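ABC sugar (Ribose) transporter, periplasmic substrate-binding subunit (Rhodobacter sphaeroides, PDB 3L49) probably binds a carbohydrate in the periplasm, as the substrate-binding subunit of an ABC sugar importer. Local coordinates at residues 90-104 / 258-272. Numbering follows the deposited sequence.
Sequences FTVDTATPHAINNTT and NVARHLAGQEVKPFT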
ATOM      1  N   PHE A  90      17.616   3.680  -0.503  1.00 32.82           N
ATOM      2  CA  PHE A  90      16.818   2.576  -1.002  1.00 24.69           C
ATOM      3  C   PHE A  90      15.418   2.799  -0.477  1.00 26.87           C
ATOM      4  O   PHE A  90      15.245   3.352   0.608  1.00 30.32           O
ATOM      5  CB  PHE A  90      17.384   1.253  -0.488  1.00 19.77           C
ATOM      6  CG  PHE A  90      18.710   0.907  -1.081  1.00 20.89           C
ATOM      7  CD1 PHE A  90      18.783   0.095  -2.206  1.00 26.33           C
ATOM      8  CD2 PHE A  90      19.890   1.413  -0.540  1.00 26.76           C
ATOM      9  CE1 PHE A  90      20.008  -0.224  -2.781  1.00 29.66           C
ATOM     10  CE2 PHE A  90      21.125   1.096  -1.110  1.00 27.67           C
ATOM     11  CZ  PHE A  90      21.178   0.281  -2.233  1.00 26.64           C
ATOM     12  N   THR A  91      14.412   2.403  -1.245  1.00 25.11           N
ATOM     13  CA  THR A  91      13.039   2.518  -0.763  1.00 29.81           C
ATOM     14  C   THR A  91      12.285   1.206  -0.813  1.00 28.39           C
ATOM     15  O   THR A  91      12.593   0.331  -1.626  1.00 27.83           O
ATOM     16  CB  THR A  91      12.213   3.556  -1.553  1.00 26.66           C
ATOM     17  OG1 THR A  91      12.266   3.237  -2.948  1.00 27.07           O
ATOM     18  CG2 THR A  91      12.722   4.983  -1.322  1.00 21.85           C
ATOM     19  N   VAL A  92      11.307   1.069   0.079  1.00 28.71           N
ATOM     20  CA  VAL A  92      10.247   0.103  -0.139  1.00 27.81           C
ATOM     21  C   VAL A  92       8.952   0.856  -0.422  1.00 31.95           C
ATOM     22  O   VAL A  92       8.558   1.751   0.333  1.00 29.94           O
ATOM     23  CB  VAL A  92      10.161  -1.053   0.942  1.00 31.53           C
ATOM     24  CG1 VAL A  92      11.386  -1.081   1.836  1.00 32.84           C
ATOM     25  CG2 VAL A  92       8.889  -1.028   1.762  1.00 17.28           C
ATOM     26  N   ASP A  93       8.369   0.539  -1.580  1.00 23.93           N
ATOM     27  CA  ASP A  93       7.151   1.165  -2.130  1.00 25.87           C
ATOM     28  C   ASP A  93       7.273   2.607  -2.624  1.00 31.36           C
ATOM     29  O   ASP A  93       6.540   3.012  -3.531  1.00 39.18           O
ATOM     30  CB  ASP A  93       5.945   1.006  -1.193  1.00 20.97           C
ATOM     31  CG  ASP A  93       5.296  -0.359  -1.307  1.00 35.80           C
ATOM     32  OD1 ASP A  93       5.873  -1.261  -1.951  1.00 45.57           O
ATOM     33  OD2 ASP A  93       4.190  -0.530  -0.758  1.00 43.91           O
ATOM     34  N   THR A  94       8.182   3.383  -2.045  1.00 36.13           N
ATOM     35  CA  THR A  94       8.283   4.799  -2.382  1.00 34.68           C
ATOM     36  C   THR A  94       9.035   4.982  -3.699  1.00 35.72           C
ATOM     37  O   THR A  94      10.265   5.042  -3.731  1.00 44.16           O
ATOM     38  CB  THR A  94       8.919   5.616  -1.231  1.00 34.95           C
ATOM     39  OG1 THR A  94       8.283   5.267   0.005  1.00 38.04           O
ATOM     40  CG2 THR A  94       8.755   7.129  -1.465  1.00 34.83           C
ATOM     41  N   ALA A  95       8.283   5.053  -4.791  1.00 35.34           N
ATOM     42  CA  ALA A  95       8.882   5.226  -6.111  1.00 32.13           C
ATOM     43  C   ALA A  95       9.419   6.642  -6.271  1.00 36.79           C
ATOM     44  O   ALA A  95       8.652   7.594  -6.445  1.00 40.97           O
ATOM     45  CB  ALA A  95       7.875   4.903  -7.204  1.00 35.22           C
ATOM     46  N   THR A  96      10.743   6.772  -6.186  1.00 39.32           N
ATOM     47  CA  THR A  96      11.404   8.069  -6.358  1.00 40.03           C
ATOM     48  C   THR A  96      12.737   7.955  -7.107  1.00 34.98           C
ATOM     49  O   THR A  96      13.477   6.993  -6.898  1.00 40.05           O
ATOM     50  CB  THR A  96      11.567   8.856  -4.998  1.00 39.15           C
ATOM     51  OG1 THR A  96      12.080  10.171  -5.256  1.00 41.01           O
ATOM     52  CG2 THR A  96      12.481   8.124  -3.984  1.00 13.25           C
ATOM     53  N   PRO A  97      13.025   8.921  -8.008  1.00 32.30           N
ATOM     54  CA  PRO A  97      14.344   9.083  -8.635  1.00 32.25           C
ATOM     55  C   PRO A  97      15.515   9.257  -7.648  1.00 30.59           C
ATOM     56  O   PRO A  97      16.660   8.987  -8.007  1.00 28.34           O
ATOM     57  CB  PRO A  97      14.180  10.360  -9.463  1.00 32.16           C
ATOM     58  CG  PRO A  97      12.724  10.450  -9.732  1.00 34.13           C
ATOM     59  CD  PRO A  97      12.050   9.899  -8.531  1.00 27.28           C
ATOM     60  N   HIS A  98      15.227   9.702  -6.425  1.00 27.70           N
ATOM     61  CA  HIS A  98      16.243   9.893  -5.390  1.00 22.23           C
ATOM     62  C   HIS A  98      16.868   8.559  -4.934  1.00 29.42           C
ATOM     63  O   HIS A  98      17.950   8.547  -4.355  1.00 21.77           O
ATOM     64  CB  HIS A  98      15.644  10.615  -4.179  1.00 27.51           C
ATOM     65  CG  HIS A  98      15.247  12.039  -4.436  1.00 28.93           C
ATOM     66  ND1 HIS A  98      16.166  13.048  -4.639  1.00 27.87           N
ATOM     67  CD2 HIS A  98      14.026  12.626  -4.487  1.00 28.42           C
ATOM     68  CE1 HIS A  98      15.527  14.192  -4.824  1.00 33.85           C
ATOM     69  NE2 HIS A  98      14.229  13.963  -4.734  1.00 27.43           N
ATOM     70  N   ALA A  99      16.184   7.449  -5.210  1.00 28.80           N
ATOM     71  CA  ALA A  99      16.612   6.117  -4.776  1.00 32.78           C
ATOM     72  C   ALA A  99      17.427   5.342  -5.819  1.00 31.77           C
ATOM     73  O   ALA A  99      17.142   5.399  -7.014  1.00 28.68           O
ATOM     74  CB  ALA A  99      15.396   5.297  -4.352  1.00 32.58           C
ATOM     75  N   ILE A 100      18.436   4.615  -5.341  1.00 27.93           N
ATOM     76  CA  ILE A 100      19.167   3.630  -6.136  1.00 26.35           C
ATOM     77  C   ILE A 100      18.224   2.497  -6.581  1.00 23.41           C
ATOM     78  O   ILE A 100      18.248   2.058  -7.731  1.00 18.01           O
ATOM     79  CB  ILE A 100      20.366   3.066  -5.318  1.00 33.51           C
ATOM     80  CG1 ILE A 100      21.468   4.125  -5.210  1.00 39.20           C
ATOM     81  CG2 ILE A 100      20.924   1.762  -5.924  1.00 20.41           C
ATOM     82  CD1 ILE A 100      22.347   3.985  -3.984  1.00 36.93           C
ATOM     83  N   ASN A 101      17.370   2.061  -5.663  1.00 18.35           N
ATOM     84  CA  ASN A 101      16.499   0.917  -5.878  1.00 20.68           C
ATOM     85  C   ASN A 101      15.190   1.115  -5.117  1.00 13.15           C
ATOM     86  O   ASN A 101      15.177   1.666  -4.017  1.00 22.46           O
ATOM     87  CB  ASN A 101      17.225  -0.379  -5.447  1.00 13.11           C
ATOM     88  CG  ASN A 101      16.302  -1.606  -5.412  1.00 25.80           C
ATOM     89  OD1 ASN A 101      15.600  -1.840  -4.427  1.00 29.21           O
ATOM     90  ND2 ASN A 101      16.321  -2.403  -6.483  1.00 23.48           N
ATOM     91  N   ASN A 102      14.096   0.677  -5.723  1.00 17.21           N
ATOM     92  CA  ASN A 102      12.809   0.610  -5.063  1.00 20.04           C
ATOM     93  C   ASN A 102      12.305  -0.823  -5.062  1.00 23.96           C
ATOM     94  O   ASN A 102      11.947  -1.339  -6.112  1.00 28.82           O
ATOM     95  CB  ASN A 102      11.800   1.514  -5.776  1.00 23.23           C
ATOM     96  CG  ASN A 102      10.427   1.468  -5.136  1.00 24.42           C
ATOM     97  OD1 ASN A 102      10.290   1.589  -3.918  1.00 43.76           O
ATOM     98  ND2 ASN A 102       9.402   1.295  -5.955  1.00 23.76           N
ATOM     99  N   THR A 103      12.294  -1.467  -3.895  1.00 26.54           N
ATOM    100  CA  THR A 103      11.705  -2.799  -3.761  1.00 17.70           C
ATOM    101  C   THR A 103      10.213  -2.656  -3.446  1.00 18.65           C
ATOM    102  O   THR A 103       9.836  -1.865  -2.597  1.00 19.52           O
ATOM    103  CB  THR A 103      12.439  -3.655  -2.697  1.00 25.49           C
ATOM    104  OG1 THR A 103      13.830  -3.744  -3.039  1.00 30.50           O
ATOM    105  CG2 THR A 103      11.863  -5.067  -2.639  1.00 23.57           C
ATOM    106  N   THR A 104       9.375  -3.424  -4.140  1.00 22.73           N
ATOM    107  CA  THR A 104       7.928  -3.191  -4.155  1.00 27.47           C
ATOM    108  C   THR A 104       7.206  -4.393  -4.777  1.00 22.07           C
ATOM    109  O   THR A 104       7.775  -5.466  -4.862  1.00 26.07           O
ATOM    110  CB  THR A 104       7.599  -1.862  -4.916  1.00 28.13           C
ATOM    111  OG1 THR A 104       6.195  -1.571  -4.853  1.00 31.66           O
ATOM    112  CG2 THR A 104       8.077  -1.912  -6.381  1.00 25.32           C
ATOM    113  N   ASN A 258      19.251  -5.716  -1.645  1.00 31.19           N
ATOM    114  CA  ASN A 258      19.623  -4.674  -2.594  1.00 25.22           C
ATOM    115  C   ASN A 258      20.652  -3.725  -1.985  1.00 28.40           C
ATOM    116  O   ASN A 258      21.614  -3.340  -2.650  1.00 25.14           O
ATOM    117  CB  ASN A 258      18.399  -3.907  -3.081  1.00 30.67           C
ATOM    118  CG  ASN A 258      17.657  -4.644  -4.175  1.00 36.36           C
ATOM    119  OD1 ASN A 258      18.273  -5.250  -5.056  1.00 38.63           O
ATOM    120  ND2 ASN A 258      16.330  -4.603  -4.123  1.00 16.37           N
ATOM    121  N   VAL A 259      20.449  -3.366  -0.717  1.00 28.22           N
ATOM    122  CA  VAL A 259      21.438  -2.607   0.047  1.00 29.36           C
ATOM    123  C   VAL A 259      22.762  -3.376   0.140  1.00 28.09           C
ATOM    124  O   VAL A 259      23.823  -2.852  -0.201  1.00 33.32           O
ATOM    125  CB  VAL A 259      20.938  -2.280   1.479  1.00 28.28           C
ATOM    126  CG1 VAL A 259      21.983  -1.489   2.243  1.00 37.57           C
ATOM    127  CG2 VAL A 259      19.637  -1.503   1.437  1.00 17.63           C
ATOM    128  N   ALA A 260      22.682  -4.626   0.582  1.00 33.26           N
ATOM    129  CA  ALA A 260      23.856  -5.473   0.768  1.00 31.23           C
ATOM    130  C   ALA A 260      24.606  -5.740  -0.539  1.00 33.64           C
ATOM    131  O   ALA A 260      25.821  -5.906  -0.530  1.00 27.34           O
ATOM    132  CB  ALA A 260      23.454  -6.780   1.427  1.00 26.13           C
ATOM    133  N   ARG A 261      23.876  -5.765  -1.654  1.00 38.20           N
ATOM    134  CA  ARG A 261      24.466  -5.989  -2.970  1.00 43.71           C
ATOM    135  C   ARG A 261      25.253  -4.761  -3.395  1.00 35.13           C
ATOM    136  O   ARG A 261      26.401  -4.870  -3.812  1.00 34.32           O
ATOM    137  CB  ARG A 261      23.382  -6.295  -4.008  1.00 46.94           C
ATOM    138  CG  ARG A 261      23.765  -7.350  -5.015  1.00 55.05           C
ATOM    139  CD  ARG A 261      22.715  -7.515  -6.109  1.00 52.00           C
ATOM    140  NE  ARG A 261      22.892  -8.781  -6.818  1.00 65.84           N
ATOM    141  CZ  ARG A 261      23.741  -8.986  -7.823  1.00 75.16           C
ATOM    142  NH1 ARG A 261      24.511  -8.005  -8.278  1.00 86.08           N
ATOM    143  NH2 ARG A 261      23.818 -10.185  -8.385  1.00 82.88           N
ATOM    144  N   HIS A 262      24.618  -3.599  -3.262  1.00 39.27           N
ATOM    145  CA  HIS A 262      25.187  -2.308  -3.631  1.00 40.48           C
ATOM    146  C   HIS A 262      26.486  -1.991  -2.881  1.00 42.85           C
ATOM    147  O   HIS A 262      27.441  -1.464  -3.466  1.00 44.47           O
ATOM    148  CB  HIS A 262      24.156  -1.214  -3.365  1.00 39.52           C
ATOM    149  CG  HIS A 262      24.680   0.175  -3.547  1.00 44.76           C
ATOM    150  ND1 HIS A 262      24.817   0.760  -4.787  1.00 50.82           N
ATOM    151  CD2 HIS A 262      25.102   1.095  -2.649  1.00 44.81           C
ATOM    152  CE1 HIS A 262      25.301   1.981  -4.644  1.00 46.79           C
ATOM    153  NE2 HIS A 262      25.481   2.209  -3.357  1.00 43.60           N
ATOM    154  N   LEU A 263      26.511  -2.323  -1.593  1.00 28.77           N
ATOM    155  CA  LEU A 263      27.649  -2.005  -0.742  1.00 32.35           C
ATOM    156  C   LEU A 263      28.825  -2.945  -0.998  1.00 36.94           C
ATOM    157  O   LEU A 263      29.977  -2.600  -0.734  1.00 41.64           O
ATOM    158  CB  LEU A 263      27.235  -2.002   0.735  1.00 27.48           C
ATOM    159  CG  LEU A 263      26.285  -0.881   1.184  1.00 24.35           C
ATOM    160  CD1 LEU A 263      25.787  -1.108   2.595  1.00 12.80           C
ATOM    161  CD2 LEU A 263      26.927   0.496   1.061  1.00 29.69           C
ATOM    162  N   ALA A 264      28.529  -4.128  -1.527  1.00 36.60           N
ATOM    163  CA  ALA A 264      29.559  -5.056  -1.974  1.00 40.89           C
ATOM    164  C   ALA A 264      30.018  -4.744  -3.408  1.00 41.39           C
ATOM    165  O   ALA A 264      30.644  -5.583  -4.055  1.00 42.87           O
ATOM    166  CB  ALA A 264      29.061  -6.498  -1.864  1.00 38.25           C
ATOM    167  N   GLY A 265      29.711  -3.537  -3.891  1.00 42.32           N
ATOM    168  CA  GLY A 265      30.104  -3.074  -5.225  1.00 35.56           C
ATOM    169  C   GLY A 265      29.465  -3.825  -6.386  1.00 42.40           C
ATOM    170  O   GLY A 265      30.093  -4.032  -7.424  1.00 44.73           O
ATOM    171  N   GLN A 266      28.216  -4.235  -6.215  1.00 43.27           N
ATOM    172  CA  GLN A 266      27.548  -5.042  -7.225  1.00 46.11           C
ATOM    173  C   GLN A 266      26.395  -4.304  -7.873  1.00 43.86           C
ATOM    174  O   GLN A 266      25.897  -3.311  -7.332  1.00 45.07           O
ATOM    175  CB  GLN A 266      27.079  -6.370  -6.638  1.00 46.36           C
ATOM    176  CG  GLN A 266      28.209  -7.324  -6.302  1.00 51.91           C
ATOM    177  CD  GLN A 266      27.723  -8.596  -5.637  1.00 62.17           C
ATOM    178  OE1 GLN A 266      26.565  -8.992  -5.790  1.00 64.92           O
ATOM    179  NE2 GLN A 266      28.612  -9.250  -4.897  1.00 54.88           N
ATOM    180  N   GLU A 267      25.993  -4.785  -9.047  1.00 48.91           N
ATOM    181  CA  GLU A 267      24.928  -4.144  -9.803  1.00 56.79           C
ATOM    182  C   GLU A 267      23.557  -4.460  -9.246  1.00 51.34           C
ATOM    183  O   GLU A 267      23.189  -5.622  -9.064  1.00 54.75           O
ATOM    184  CB  GLU A 267      25.010  -4.461 -11.302  1.00 63.70           C
ATOM    185  CG  GLU A 267      26.044  -3.608 -12.063  1.00 79.70           C
ATOM    186  CD  GLU A 267      25.566  -2.184 -12.394  1.00 85.52           C
ATOM    187  OE1 GLU A 267      25.021  -1.479 -11.512  1.00 77.41           O
ATOM    188  OE2 GLU A 267      25.760  -1.759 -13.553  1.00 88.37           O
ATOM    189  N   VAL A 268      22.828  -3.394  -8.953  1.00 45.06           N
ATOM    190  CA  VAL A 268      21.489  -3.472  -8.413  1.00 40.91           C
ATOM    191  C   VAL A 268      20.569  -2.869  -9.467  1.00 34.04           C
ATOM    192  O   VAL A 268      20.878  -1.827 -10.039  1.00 38.12           O
ATOM    193  CB  VAL A 268      21.396  -2.701  -7.060  1.00 43.03           C
ATOM    194  CG1 VAL A 268      19.979  -2.662  -6.525  1.00 44.17           C
ATOM    195  CG2 VAL A 268      22.306  -3.336  -6.025  1.00 47.06           C
ATOM    196  N   LYS A 269      19.462  -3.552  -9.738  1.00 27.10           N
ATOM    197  CA  LYS A 269      18.426  -3.064 -10.644  1.00 30.30           C
ATOM    198  C   LYS A 269      17.671  -1.869 -10.055  1.00 28.48           C
ATOM    199  O   LYS A 269      17.569  -1.746  -8.835  1.00 30.79           O
ATOM    200  CB  LYS A 269      17.460  -4.208 -10.979  1.00 32.73           C
ATOM    201  CG  LYS A 269      18.081  -5.292 -11.854  1.00 43.97           C
ATOM    202  CD  LYS A 269      18.333  -4.781 -13.268  1.00 50.76           C
ATOM    203  CE  LYS A 269      19.441  -5.554 -13.958  1.00 63.84           C
ATOM    204  NZ  LYS A 269      19.074  -6.980 -14.171  1.00 72.22           N
ATOM    205  N   PRO A 270      17.130  -0.984 -10.914  1.00 32.60           N
ATOM    206  CA  PRO A 270      16.384   0.182 -10.408  1.00 32.92           C
ATOM    207  C   PRO A 270      15.136  -0.159  -9.578  1.00 34.79           C
ATOM    208  O   PRO A 270      14.678   0.679  -8.804  1.00 35.07           O
ATOM    209  CB  PRO A 270      15.981   0.919 -11.689  1.00 31.42           C
ATOM    210  CG  PRO A 270      16.024  -0.121 -12.753  1.00 30.60           C
ATOM    211  CD  PRO A 270      17.184  -0.982 -12.387  1.00 32.49           C
ATOM    212  N   PHE A 271      14.597  -1.367  -9.750  1.00 34.04           N
ATOM    213  CA  PHE A 271      13.475  -1.859  -8.941  1.00 32.25           C
ATOM    214  C   PHE A 271      13.522  -3.375  -8.758  1.00 27.34           C
ATOM    215  O   PHE A 271      14.171  -4.088  -9.522  1.00 32.43           O
ATOM    216  CB  PHE A 271      12.111  -1.417  -9.515  1.00 34.03           C
ATOM    217  CG  PHE A 271      11.868  -1.859 -10.939  1.00 42.36           C
ATOM    218  CD1 PHE A 271      12.255  -1.053 -12.005  1.00 29.42           C
ATOM    219  CD2 PHE A 271      11.243  -3.077 -11.213  1.00 44.23           C
ATOM    220  CE1 PHE A 271      12.036  -1.453 -13.318  1.00 35.94           C
ATOM    221  CE2 PHE A 271      11.028  -3.489 -12.527  1.00 35.53           C
ATOM    222  CZ  PHE A 271      11.421  -2.672 -13.577  1.00 35.46           C
ATOM    223  N   THR A 272      12.840  -3.854  -7.728  1.00 28.08           N
ATOM    224  CA  THR A 272      12.678  -5.285  -7.490  1.00 27.60           C
ATOM    225  C   THR A 272      11.221  -5.526  -7.109  1.00 24.85           C
ATOM    226  O   THR A 272      10.721  -4.908  -6.174  1.00 27.82           O
ATOM    227  CB  THR A 272      13.599  -5.768  -6.359  1.00 18.75           C
ATOM    228  OG1 THR A 272      14.925  -5.296  -6.607  1.00 35.39           O
ATOM    229  CG2 THR A 272      13.626  -7.282  -6.279  1.00 23.38           C
TER
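The ring of Phe90 meets helix 248-263 with one face and part of its edge. CG2 of Val259 sits over that face, 3.8 Å from the ring centroid. CB of Ile100 lies over the opposite face, offset toward the rim. The edge near CZ turns to His262 in an offset edge-to-face pair, with planes at 72° and centroids 5.6 Å apart. CD1 of Ile100 in turn covers one face of the His262 imidazole, a CH-pi contact.

Beside this apolar patch, the side chains of Asn101 and Asn258 cross at about a right angle, their amide planes 48° apart. With chi1 at 170°, opposite the backbone N, Asn101 brings its amide to 258-272. There ND2 gives two nearly straight bonds in its own amide plane, to Lys269 O at 2.7 Å and to Thr272 OG1 at 3.2 Å. Asn258 ND2 bonds Thr103 OG1 at 2.9 Å and also reaches Thr272 OG1. Replacing Asn101 by an alanine is likely to deprive Lys269 O and Thr272 OG1 of this donor and loosen the chain entering strand 271-280.

Strand 101-105 pairs in parallel with that strand. Asn102 N bonds Pro270 O, Thr272 N bonds Asn102 O, and Thr104 N bonds Thr272 O at 2.9 Å. Helix 248-263 and the start of strand 271-280 belong to one lobe of the two-lobed periplasmic binding protein fold. The side chain of Thr104 is about 7 Å from a bound unidentified ligand.

Apolar groups pack round Phe90 and His262; the Asn258 amide ties the helix to both strands, and Asn101 spends both amide hydrogens on 258-272.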